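PDB 6QDI: PA14 domain-containing protein from Clostridium clariflavum, which probably senses plant-biomass polysaccharides outside the cell through tandem calcium-binding PA14 domains of a membrane-bound RsgI-type anti-sigma factor. Local coordinates for residues Pro55-Glu60 against Ala126-Ser131; Tyr61-Ser66 against Ile96-Gly101; Thr50-Pro55 against Leu103-Leu108; Lys24-Phe29 against Gly117-Glu122. All blocks are in the same frame, centred on the assembly; numbering follows the deposited sequence. Where two conformers were deposited one is given.

How the contacts relate
All four contacts belong to the first of the two PA14 domains, an all-beta fold in which two antiparallel sheets pack together. Contacts 2 and 4 lie in one sheet, contact 3 in the other. Contact 2 is buried and apolar, with two backbone bonds. Contacts 3 and 4 are partly buried strand pairings, apolar on the side turned to the opposite sheet and charged or aromatic on the other. Contact 1, at the surface, relies on the Glu59 carboxylate, a CH-pi contact and two waters between a strand start with its loop and a turn. Contacts 1 and 2 share strand 59-68, contacts 1 and 3 Pro55; Leu121 of contact 4 touches Ile106 of contact 3 between the sheets.

Contact 1: Pro55-Glu60 against Ala126-Ser131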
# COMPACT_ATOMS: atom_id res chain seq x y z
N PRO A 55 -3.97 -29.11 7.54
CA PRO A 55 -5.03 -29.95 7.00
C PRO A 55 -5.30 -31.15 7.89
O PRO A 55 -4.41 -31.60 8.61
CB PRO A 55 -4.45 -30.44 5.68
CG PRO A 55 -2.97 -30.43 5.92
CD PRO A 55 -2.70 -29.27 6.82
N LEU A 56 -6.51 -31.66 7.79
CA LEU A 56 -6.92 -32.80 8.59
C LEU A 56 -6.51 -34.12 7.93
O LEU A 56 -6.43 -35.13 8.64
CB LEU A 56 -8.44 -32.80 8.83
CG LEU A 56 -8.99 -31.96 9.97
CD1 LEU A 56 -8.69 -30.49 9.77
CD2 LEU A 56 -10.48 -32.17 10.15
N TYR A 57 -6.34 -34.17 6.61
CA TYR A 57 -6.14 -35.41 5.86
C TYR A 57 -4.89 -35.40 5.01
O TYR A 57 -4.42 -34.32 4.60
CB TYR A 57 -7.36 -35.69 4.97
CG TYR A 57 -8.69 -35.58 5.73
CD1 TYR A 57 -9.11 -36.59 6.57
CD2 TYR A 57 -9.51 -34.45 5.60
CE1 TYR A 57 -10.32 -36.49 7.27
CE2 TYR A 57 -10.71 -34.33 6.29
CZ TYR A 57 -11.11 -35.34 7.12
OH TYR A 57 -12.30 -35.24 7.80
N SER A 58 -4.35 -36.60 4.74
CA SER A 58 -3.26 -36.83 3.78
C SER A 58 -3.82 -37.05 2.37
O SER A 58 -4.08 -38.16 1.93
CB SER A 58 -2.33 -37.97 4.22
OG SER A 58 -1.73 -37.63 5.45
N GLU A 59 -4.12 -35.92 1.72
CA GLU A 59 -4.90 -35.90 0.49
C GLU A 59 -4.47 -34.73 -0.38
O GLU A 59 -3.81 -33.78 0.09
CB GLU A 59 -6.42 -35.78 0.82
CG GLU A 59 -6.98 -37.03 1.48
CD GLU A 59 -8.45 -36.97 1.83
OE1 GLU A 59 -9.07 -35.89 1.73
OE2 GLU A 59 -8.98 -38.03 2.25
N GLU A 60 -4.80 -34.82 -1.67
CA GLU A 60 -4.71 -33.67 -2.58
C GLU A 60 -5.82 -32.68 -2.23
O GLU A 60 -7.01 -32.98 -2.39
CB GLU A 60 -4.81 -34.07 -4.05
CG GLU A 60 -4.46 -32.91 -4.95
CD GLU A 60 -4.46 -33.25 -6.42
OE1 GLU A 60 -5.44 -33.89 -6.88
OE2 GLU A 60 -3.52 -32.82 -7.13
N ALA A 126 -10.80 -35.08 -0.91
CA ALA A 126 -11.69 -36.26 -0.91
C ALA A 126 -12.51 -36.34 0.35
O ALA A 126 -13.74 -36.64 0.27
CB ALA A 126 -10.89 -37.51 -1.10
N SER A 127 -11.92 -36.04 1.49
CA SER A 127 -12.61 -36.11 2.78
C SER A 127 -13.05 -34.77 3.36
O SER A 127 -13.64 -34.72 4.44
CB SER A 127 -11.70 -36.81 3.80
OG SER A 127 -11.32 -38.10 3.32
N THR A 128 -12.72 -33.67 2.68
CA THR A 128 -13.08 -32.31 3.12
C THR A 128 -14.13 -31.75 2.19
O THR A 128 -13.82 -31.40 1.03
CB THR A 128 -11.87 -31.38 3.11
OG1 THR A 128 -10.81 -31.98 3.85
CG2 THR A 128 -12.21 -30.01 3.72
N VAL A 129 -15.38 -31.65 2.65
CA VAL A 129 -16.41 -31.01 1.87
C VAL A 129 -16.02 -29.54 1.66
O VAL A 129 -15.53 -28.87 2.58
CB VAL A 129 -17.78 -31.14 2.58
CG1 VAL A 129 -18.85 -30.34 1.85
CG2 VAL A 129 -18.18 -32.61 2.70
N ARG A 130 -16.25 -29.06 0.46
CA ARG A 130 -15.85 -27.69 0.13
C ARG A 130 -16.42 -26.72 1.14
O ARG A 130 -17.60 -26.72 1.46
CB ARG A 130 -16.32 -27.31 -1.22
CG ARG A 130 -16.00 -25.88 -1.60
CD ARG A 130 -16.31 -25.59 -3.03
NE ARG A 130 -16.11 -24.17 -3.32
CZ ARG A 130 -16.04 -23.65 -4.54
NH1 ARG A 130 -16.17 -24.39 -5.62
NH2 ARG A 130 -15.85 -22.35 -4.68
N SER A 131 -15.54 -25.87 1.64
CA SER A 131 -15.88 -24.95 2.72
C SER A 131 -14.85 -23.84 2.79
O SER A 131 -13.72 -24.01 2.35
CB SER A 131 -15.88 -25.68 4.07
OG SER A 131 -14.61 -26.21 4.38
O HOH W 1 -14.87 -36.65 5.90
O HOH W 2 -8.31 -35.36 -2.37
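Tyr57 meets Ser127 ring to methylene: CB of Ser127 sits over the centre of the tyrosine ring, 3.5 Å from the centroid and only 3° off the ring normal, a well-centred CH-pi contact. The opposite face of the same ring carries CB of Leu56, displaced toward the rim. Thr128 comes in at the edge, its OG1 3.3 Å from CD2 of Tyr57 and near the ring plane; the hydrogen bond of this hydroxyl is made with Ser125. Near the phenol end, a water donates a hydrogen bond to Ser127 O and makes a weak, long bond with Tyr57 OH. The contact joins the start of strand 59-68 to the turn that follows strand 117-125, its neighbour in the sheet, at an exposed end of the PA14 fold. Here the chain enters the strand at Glu59. With CG anti to the carbonyl carbon (chi1 -69°) and the chain extended beyond it, the carboxylate reaches Ser127 with both oxygens. Glu59 OE1 accepts from Ser127 N at 2.9 Å, on its syn side and 21° out of the carboxylate plane, while Glu59 OE2 accepts a hydrogen bond from Ser127 OG at 2.6 Å through its syn lone pair. One serine is thus gripped at main chain and side chain by one carboxylate, and OE1 has a further hydrogen bond with Ser125 OG. CB of Ala126 lies 3.7 Å from Glu59 OE1. At Glu60 the link passes to the backbone: a second water donates to Glu60 O and accepts from Ala126 N, 2.9 Å away.

Contact 2: Tyr61-Ser66 against Ile96-Gly101; sequences YTFYIS and IYLEAG
Phe63 and Ile96 touch at the apolar centre, where the methyl CG2 of Ile96 lies 3.8 Å from CE1 of Phe63, at the edge of the ring and near its plane. This methyl stands between the backbone N and the carbonyl carbon of its residue, whereas CG1 is anti to the N (chi1 -175°) and the end of the side chain leads away from the other strand. Leu98 adds its CD1 to the same rim, 4.3 Å from Phe63 CZ. That one methyl also reaches Tyr61, 4.1 Å from its CD1, the leucine and tyrosine side chains crossing at about a right angle. Phe63 presses further on Leu73 and Ile75 of the facing sheet, so the cluster forms part of the interior between the two sheets of the PA14 fold. Outward from it, Tyr61 and Ile96 form an antiparallel hydrogen-bonded pair joining strands 59-68 and 93-98. Tyr61 N donates to Ile96 O at 2.8 Å, standing 37° above the carbonyl plane. The return bond, from Ile96 N to Tyr61 O, measures 2.9 Å and lies in the carbonyl plane. At the polar edge the hydroxyl of the buried Tyr61 is hydrogen-bonded to the backbone N of Tyr57. The two segments thus share a single reciprocal pair of backbone bonds, segment 61-66 finding further partners in strand 117-125, and the side chains add apolar contacts without charge.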
# COMPACT_ATOMS: atom_id res chain seq x y z
N TYR A 61 -5.40 -31.48 -1.83
CA TYR A 61 -6.33 -30.38 -1.54
C TYR A 61 -6.47 -29.48 -2.73
O TYR A 61 -5.51 -29.25 -3.48
CB TYR A 61 -5.84 -29.57 -0.34
CG TYR A 61 -6.24 -30.19 0.98
CD1 TYR A 61 -5.54 -31.29 1.49
CD2 TYR A 61 -7.34 -29.74 1.68
CE1 TYR A 61 -5.92 -31.89 2.67
CE2 TYR A 61 -7.71 -30.35 2.88
CZ TYR A 61 -7.00 -31.42 3.38
OH TYR A 61 -7.33 -32.03 4.57
N THR A 62 -7.70 -29.01 -2.94
CA THR A 62 -7.98 -27.90 -3.85
C THR A 62 -8.29 -26.67 -3.04
O THR A 62 -9.06 -26.76 -2.07
CB THR A 62 -9.17 -28.21 -4.77
OG1 THR A 62 -8.88 -29.41 -5.50
CG2 THR A 62 -9.41 -27.09 -5.76
N PHE A 63 -7.63 -25.55 -3.38
CA PHE A 63 -7.93 -24.25 -2.82
C PHE A 63 -8.67 -23.43 -3.86
O PHE A 63 -8.27 -23.44 -5.04
CB PHE A 63 -6.64 -23.53 -2.36
CG PHE A 63 -6.03 -24.21 -1.15
CD1 PHE A 63 -5.14 -25.28 -1.29
CD2 PHE A 63 -6.39 -23.84 0.12
CE1 PHE A 63 -4.66 -25.96 -0.19
CE2 PHE A 63 -5.89 -24.48 1.21
CZ PHE A 63 -5.02 -25.53 1.08
N TYR A 64 -9.74 -22.77 -3.43
CA TYR A 64 -10.56 -21.96 -4.30
C TYR A 64 -10.49 -20.52 -3.82
O TYR A 64 -10.67 -20.27 -2.61
CB TYR A 64 -12.04 -22.39 -4.26
CG TYR A 64 -12.28 -23.87 -4.45
CD1 TYR A 64 -12.10 -24.76 -3.41
CD2 TYR A 64 -12.72 -24.37 -5.66
CE1 TYR A 64 -12.37 -26.12 -3.56
CE2 TYR A 64 -13.00 -25.73 -5.82
CZ TYR A 64 -12.77 -26.59 -4.79
OH TYR A 64 -13.05 -27.93 -4.99
N ILE A 65 -10.33 -19.60 -4.75
CA ILE A 65 -10.39 -18.20 -4.47
C ILE A 65 -11.46 -17.52 -5.30
O ILE A 65 -11.54 -17.73 -6.50
CB ILE A 65 -9.01 -17.56 -4.64
CG1 ILE A 65 -8.11 -18.03 -3.47
CG2 ILE A 65 -9.11 -16.04 -4.57
CD1 ILE A 65 -6.73 -17.47 -3.31
N SER A 66 -12.27 -16.70 -4.63
CA SER A 66 -13.13 -15.69 -5.25
C SER A 66 -12.47 -14.35 -4.95
O SER A 66 -12.12 -14.11 -3.78
CB SER A 66 -14.53 -15.76 -4.63
OG SER A 66 -15.08 -17.05 -4.71
N ILE A 96 -2.71 -28.97 -4.28
CA ILE A 96 -1.45 -29.38 -3.64
C ILE A 96 -1.70 -30.54 -2.68
O ILE A 96 -2.72 -30.56 -1.96
CB ILE A 96 -0.78 -28.19 -2.90
CG1 ILE A 96 0.60 -28.58 -2.35
CG2 ILE A 96 -1.68 -27.60 -1.84
CD1 ILE A 96 1.42 -27.37 -1.98
N TYR A 97 -0.82 -31.54 -2.70
CA TYR A 97 -0.87 -32.65 -1.78
C TYR A 97 -0.33 -32.23 -0.41
O TYR A 97 0.75 -31.67 -0.34
CB TYR A 97 -0.05 -33.81 -2.32
CG TYR A 97 -0.22 -35.00 -1.46
CD1 TYR A 97 -1.32 -35.81 -1.61
CD2 TYR A 97 0.67 -35.27 -0.45
CE1 TYR A 97 -1.52 -36.89 -0.80
CE2 TYR A 97 0.47 -36.35 0.37
CZ TYR A 97 -0.64 -37.14 0.19
OH TYR A 97 -0.89 -38.26 0.95
N LEU A 98 -1.08 -32.51 0.65
CA LEU A 98 -0.68 -32.18 2.01
C LEU A 98 -0.85 -33.41 2.89
O LEU A 98 -1.65 -34.30 2.57
CB LEU A 98 -1.47 -31.00 2.56
CG LEU A 98 -1.48 -29.72 1.72
CD1 LEU A 98 -2.46 -28.73 2.29
CD2 LEU A 98 -0.11 -29.09 1.69
N GLU A 99 -0.10 -33.44 3.99
CA GLU A 99 -0.14 -34.51 4.96
C GLU A 99 -0.94 -34.12 6.19
O GLU A 99 -0.81 -33.03 6.76
CB GLU A 99 1.29 -34.84 5.42
CG GLU A 99 2.19 -35.38 4.32
CD GLU A 99 3.55 -35.87 4.84
OE1 GLU A 99 3.63 -36.93 5.32
OE2 GLU A 99 4.49 -35.04 4.67
N ALA A 100 -1.71 -35.10 6.68
CA ALA A 100 -2.52 -34.91 7.84
C ALA A 100 -1.80 -34.38 9.05
O ALA A 100 -0.77 -34.92 9.43
CB ALA A 100 -3.16 -36.24 8.19
N GLY A 101 -2.32 -33.32 9.65
CA GLY A 101 -1.80 -32.79 10.87
C GLY A 101 -0.53 -31.97 10.80
O GLY A 101 -0.10 -31.40 11.81

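Contact 3: Thr50-Pro55 against Leu103-Leu108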
# COMPACT_ATOMS: atom_id res chain seq x y z
N THR A 50 -0.52 -13.98 6.55
CA THR A 50 0.53 -14.94 6.78
C THR A 50 0.23 -15.78 8.04
O THR A 50 -0.35 -15.30 9.03
CB THR A 50 1.92 -14.27 6.94
OG1 THR A 50 1.83 -13.24 7.92
CG2 THR A 50 2.40 -13.70 5.62
N GLY A 51 0.71 -17.00 7.98
CA GLY A 51 0.67 -17.88 9.13
C GLY A 51 0.86 -19.30 8.67
O GLY A 51 1.60 -19.58 7.71
N LYS A 52 0.20 -20.22 9.37
CA LYS A 52 0.27 -21.65 9.06
C LYS A 52 -1.12 -22.21 8.86
O LYS A 52 -2.09 -21.68 9.41
CB LYS A 52 0.93 -22.42 10.19
CG LYS A 52 2.27 -21.89 10.60
CD LYS A 52 3.37 -22.26 9.65
CE LYS A 52 4.74 -22.09 10.34
NZ LYS A 52 5.86 -22.43 9.44
N ILE A 53 -1.17 -23.27 8.06
CA ILE A 53 -2.41 -24.02 7.79
C ILE A 53 -2.17 -25.49 8.11
O ILE A 53 -1.11 -26.03 7.79
CB ILE A 53 -2.91 -23.80 6.35
CG1 ILE A 53 -4.26 -24.47 6.12
CG2 ILE A 53 -1.91 -24.26 5.34
CD1 ILE A 53 -4.91 -24.05 4.82
N ARG A 54 -3.18 -26.11 8.75
CA ARG A 54 -3.11 -27.50 9.21
C ARG A 54 -4.24 -28.31 8.58
O ARG A 54 -5.37 -28.23 9.06
CB ARG A 54 -3.25 -27.58 10.73
CG ARG A 54 -3.31 -29.01 11.27
CD ARG A 54 -3.42 -29.04 12.78
NE ARG A 54 -4.64 -28.44 13.28
CZ ARG A 54 -5.87 -28.71 12.84
NH1 ARG A 54 -6.07 -29.49 11.77
NH2 ARG A 54 -6.90 -28.12 13.42
N PRO A 55 -3.97 -29.11 7.54
CA PRO A 55 -5.03 -29.95 7.00
C PRO A 55 -5.30 -31.15 7.89
O PRO A 55 -4.41 -31.60 8.61
CB PRO A 55 -4.45 -30.44 5.68
CG PRO A 55 -2.97 -30.43 5.92
CD PRO A 55 -2.70 -29.27 6.82
N LEU A 103 1.85 -28.79 9.85
CA LEU A 103 1.71 -27.34 9.68
C LEU A 103 2.46 -26.89 8.44
O LEU A 103 3.65 -27.18 8.29
CB LEU A 103 2.30 -26.59 10.86
CG LEU A 103 1.53 -26.71 12.15
CD1 LEU A 103 2.38 -26.25 13.33
CD2 LEU A 103 0.25 -25.91 12.06
N TYR A 104 1.78 -26.14 7.60
CA TYR A 104 2.36 -25.60 6.39
C TYR A 104 2.28 -24.09 6.38
O TYR A 104 1.33 -23.51 6.85
CB TYR A 104 1.62 -26.12 5.18
CG TYR A 104 1.75 -27.61 4.99
CD1 TYR A 104 2.84 -28.14 4.28
CD2 TYR A 104 0.79 -28.49 5.45
CE1 TYR A 104 2.98 -29.50 4.08
CE2 TYR A 104 0.91 -29.86 5.23
CZ TYR A 104 2.01 -30.36 4.54
OH TYR A 104 2.14 -31.73 4.34
N ASP A 105 3.28 -23.45 5.79
CA ASP A 105 3.20 -22.03 5.56
C ASP A 105 2.03 -21.71 4.63
O ASP A 105 1.74 -22.46 3.69
CB ASP A 105 4.48 -21.54 4.93
CG ASP A 105 5.65 -21.61 5.90
OD1 ASP A 105 5.46 -21.20 7.06
OD2 ASP A 105 6.71 -22.01 5.49
N ILE A 106 1.41 -20.57 4.89
CA ILE A 106 0.39 -20.02 4.00
C ILE A 106 0.69 -18.52 3.92
O ILE A 106 0.91 -17.86 4.93
CB ILE A 106 -1.07 -20.33 4.45
CG1 ILE A 106 -2.07 -19.64 3.52
CG2 ILE A 106 -1.30 -19.97 5.90
CD1 ILE A 106 -3.47 -20.17 3.69
N LYS A 107 0.62 -18.00 2.69
CA LYS A 107 0.70 -16.56 2.42
C LYS A 107 -0.31 -16.24 1.36
O LYS A 107 -0.34 -16.92 0.31
CB LYS A 107 2.11 -16.17 1.98
CG LYS A 107 2.23 -14.70 1.62
CD LYS A 107 3.66 -14.23 1.37
CE LYS A 107 4.40 -15.00 0.32
NZ LYS A 107 5.77 -14.44 0.11
N LEU A 108 -1.15 -15.24 1.58
CA LEU A 108 -2.14 -14.83 0.60
C LEU A 108 -2.02 -13.32 0.49
O LEU A 108 -2.20 -12.61 1.48
CB LEU A 108 -3.54 -15.25 1.02
CG LEU A 108 -4.65 -15.17 -0.06
CD1 LEU A 108 -5.85 -15.99 0.34
CD2 LEU A 108 -5.14 -13.78 -0.39
O HOH W 3 4.27 -18.80 7.27
O HOH W 4 5.72 -25.26 9.52
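Lys52 and Asp105 form a salt bridge across two antiparallel strands, and the lysine can be traced outward from its backbone. Its CB lies 3.5 Å from Tyr104 O and also touches the methyl CD2 of Leu103. CG keeps only a distant approach to that carbonyl oxygen. A bend at chi2 (-76°) then carries CD to within 3.5 Å of Asp105 OD1, and CE passes the same oxygen. NZ ends 2.7 Å from OD1, meeting it from above the carboxylate plane, 40° out of it. A water accepts from NZ and donates to Leu103 O, while another donates to both OD1 and Gly51 O; Asp105 OD2 is held by Asn77. The lysine and aspartate side chains lie side by side. Below them the backbones pair through Gly51 with Ile106 and Ile53 with Tyr104, each joined by two hydrogen bonds. The backbone angles of Gly51 would jam a CB against Thr50 O. Ile106 CG2 lies 3.4 Å from Gly51 O. On the face opposite the salt bridge, Ile53 CG2 packs on Tyr104 CB at 4.0 Å, and Pro55 CD meets the edge of the Tyr104 ring in its plane. Strands 44-53 and 104-113 are neighbours in one sheet of the PA14 fold: Ile53 meets Phe63 of the facing sheet, Ile106 packs beside Leu73 of the adjacent strand 71-75, and strand 138-140 lies along the far side of 44-53.

Contact 4: Lys24-Phe29 against Gly117-Glu122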
# COMPACT_ATOMS: atom_id res chain seq x y z
N LYS A 24 -10.04 -14.28 11.56
CA LYS A 24 -10.33 -15.66 11.88
C LYS A 24 -10.34 -16.58 10.69
O LYS A 24 -9.86 -17.70 10.78
CB LYS A 24 -11.65 -15.79 12.65
CG LYS A 24 -11.57 -15.20 14.05
CD LYS A 24 -12.84 -15.49 14.82
CE LYS A 24 -12.82 -14.80 16.20
NZ LYS A 24 -11.81 -15.39 17.12
N THR A 25 -10.81 -16.06 9.56
CA THR A 25 -10.81 -16.75 8.29
C THR A 25 -10.57 -15.71 7.19
O THR A 25 -10.70 -14.50 7.45
CB THR A 25 -12.19 -17.42 8.02
OG1 THR A 25 -13.18 -16.42 7.96
CG2 THR A 25 -12.55 -18.48 9.05
N ILE A 26 -10.24 -16.18 5.98
CA ILE A 26 -10.16 -15.26 4.82
C ILE A 26 -11.51 -15.34 4.11
O ILE A 26 -11.73 -16.19 3.25
CB ILE A 26 -8.97 -15.58 3.89
CG1 ILE A 26 -7.65 -15.61 4.67
CG2 ILE A 26 -8.92 -14.52 2.79
CD1 ILE A 26 -6.37 -15.64 3.85
N ASP A 27 -12.40 -14.43 4.48
CA ASP A 27 -13.77 -14.43 3.99
C ASP A 27 -14.28 -13.02 4.15
O ASP A 27 -14.82 -12.68 5.20
CB ASP A 27 -14.59 -15.43 4.81
CG ASP A 27 -16.03 -15.54 4.37
OD1 ASP A 27 -16.39 -15.08 3.26
OD2 ASP A 27 -16.75 -16.13 5.17
N PHE A 28 -14.02 -12.19 3.15
CA PHE A 28 -14.27 -10.76 3.25
C PHE A 28 -15.04 -10.24 2.06
O PHE A 28 -14.75 -10.59 0.92
CB PHE A 28 -12.96 -9.98 3.36
CG PHE A 28 -12.31 -10.15 4.68
CD1 PHE A 28 -12.79 -9.48 5.77
CD2 PHE A 28 -11.23 -11.00 4.86
CE1 PHE A 28 -12.22 -9.63 7.02
CE2 PHE A 28 -10.65 -11.16 6.13
CZ PHE A 28 -11.16 -10.49 7.19
N PHE A 29 -15.99 -9.38 2.35
CA PHE A 29 -16.70 -8.67 1.34
C PHE A 29 -16.80 -7.23 1.82
O PHE A 29 -17.51 -6.97 2.83
CB PHE A 29 -18.09 -9.26 1.10
CG PHE A 29 -18.84 -8.60 0.01
CD1 PHE A 29 -19.47 -7.33 0.21
CD2 PHE A 29 -18.98 -9.18 -1.23
CE1 PHE A 29 -20.16 -6.70 -0.79
CE2 PHE A 29 -19.70 -8.55 -2.20
CZ PHE A 29 -20.27 -7.31 -1.98
N GLY A 117 -14.53 -4.70 -3.40
CA GLY A 117 -13.41 -5.51 -2.95
C GLY A 117 -13.94 -6.71 -2.19
O GLY A 117 -14.74 -6.55 -1.30
N PHE A 118 -13.47 -7.91 -2.57
CA PHE A 118 -13.82 -9.11 -1.85
C PHE A 118 -12.73 -10.16 -2.06
O PHE A 118 -12.06 -10.17 -3.10
CB PHE A 118 -15.22 -9.64 -2.20
CG PHE A 118 -15.49 -9.87 -3.66
CD1 PHE A 118 -15.00 -10.99 -4.31
CD2 PHE A 118 -16.35 -9.02 -4.34
CE1 PHE A 118 -15.31 -11.23 -5.65
CE2 PHE A 118 -16.69 -9.28 -5.67
CZ PHE A 118 -16.17 -10.36 -6.32
N VAL A 119 -12.62 -11.09 -1.11
CA VAL A 119 -11.71 -12.19 -1.22
C VAL A 119 -12.18 -13.29 -0.27
O VAL A 119 -12.44 -13.04 0.92
CB VAL A 119 -10.25 -11.78 -0.99
CG1 VAL A 119 -9.98 -11.13 0.34
CG2 VAL A 119 -9.31 -12.96 -1.20
N LYS A 120 -12.29 -14.49 -0.78
CA LYS A 120 -12.75 -15.64 -0.01
C LYS A 120 -11.92 -16.85 -0.35
O LYS A 120 -11.80 -17.19 -1.54
CB LYS A 120 -14.23 -15.93 -0.37
CG LYS A 120 -14.95 -17.01 0.39
CD LYS A 120 -16.45 -17.02 0.04
CE LYS A 120 -17.20 -18.31 0.30
NZ LYS A 120 -18.64 -18.02 0.25
N LEU A 121 -11.38 -17.51 0.68
CA LEU A 121 -10.54 -18.73 0.52
C LEU A 121 -11.28 -19.96 1.04
O LEU A 121 -11.60 -20.04 2.25
CB LEU A 121 -9.22 -18.57 1.29
CG LEU A 121 -8.29 -19.77 1.20
CD1 LEU A 121 -7.74 -19.95 -0.19
CD2 LEU A 121 -7.20 -19.60 2.25
N GLU A 122 -11.50 -20.89 0.12
CA GLU A 122 -12.12 -22.19 0.43
C GLU A 122 -11.14 -23.29 0.15
O GLU A 122 -10.14 -23.12 -0.59
CB GLU A 122 -13.40 -22.40 -0.42
CG GLU A 122 -14.50 -21.39 -0.13
CD GLU A 122 -15.57 -21.51 -1.17
OE1 GLU A 122 -15.45 -20.85 -2.21
OE2 GLU A 122 -16.46 -22.38 -1.02
O HOH W 5 -10.47 -18.95 5.14
O HOH W 6 -18.90 -15.87 2.04
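Ile26 O, Phe28 and Val119 tie the two strands in antiparallel register: Leu121 N donates to Ile26 O at 2.9 Å, and Phe28 and Val119 exchange two further backbone bonds. Towards the sandwich interior, CB of Ile26 lies 4.0 Å from CB of Leu121, and its CG2 meets Val119 CG2. Ile26 touches Leu108 and Leu121 touches Ile106 of the facing sheet; Leu121 also packs beside Phe63 on the neighbouring strand of its own sheet. The other face carries Asp27, Lys120 and the pair Phe29 and Phe118. Those two rings are almost parallel, planes at 6°, but slid, with centroids 5.9 Å apart, so they barely overlap; the closest approach is Phe29 CD2 to Phe118 CB at 3.9 Å. Asp27 and the extended Lys120 run side by side, OD1 3.7 Å from Lys120 CG. Their charged ends stay 4.8 Å apart, Asp27 OD1 to Lys120 NZ, bridged by one water. At the Gly117 end a calcium ion is bound by Asp68, Asn69, Asn112, Thr114 and Asn116, with Phe118 against Asp68 and Phe29 against Asn116. With a shared water but no direct salt bridge, the opposite charges probably still attract, while backbone bonds and apolar side chains join the strands.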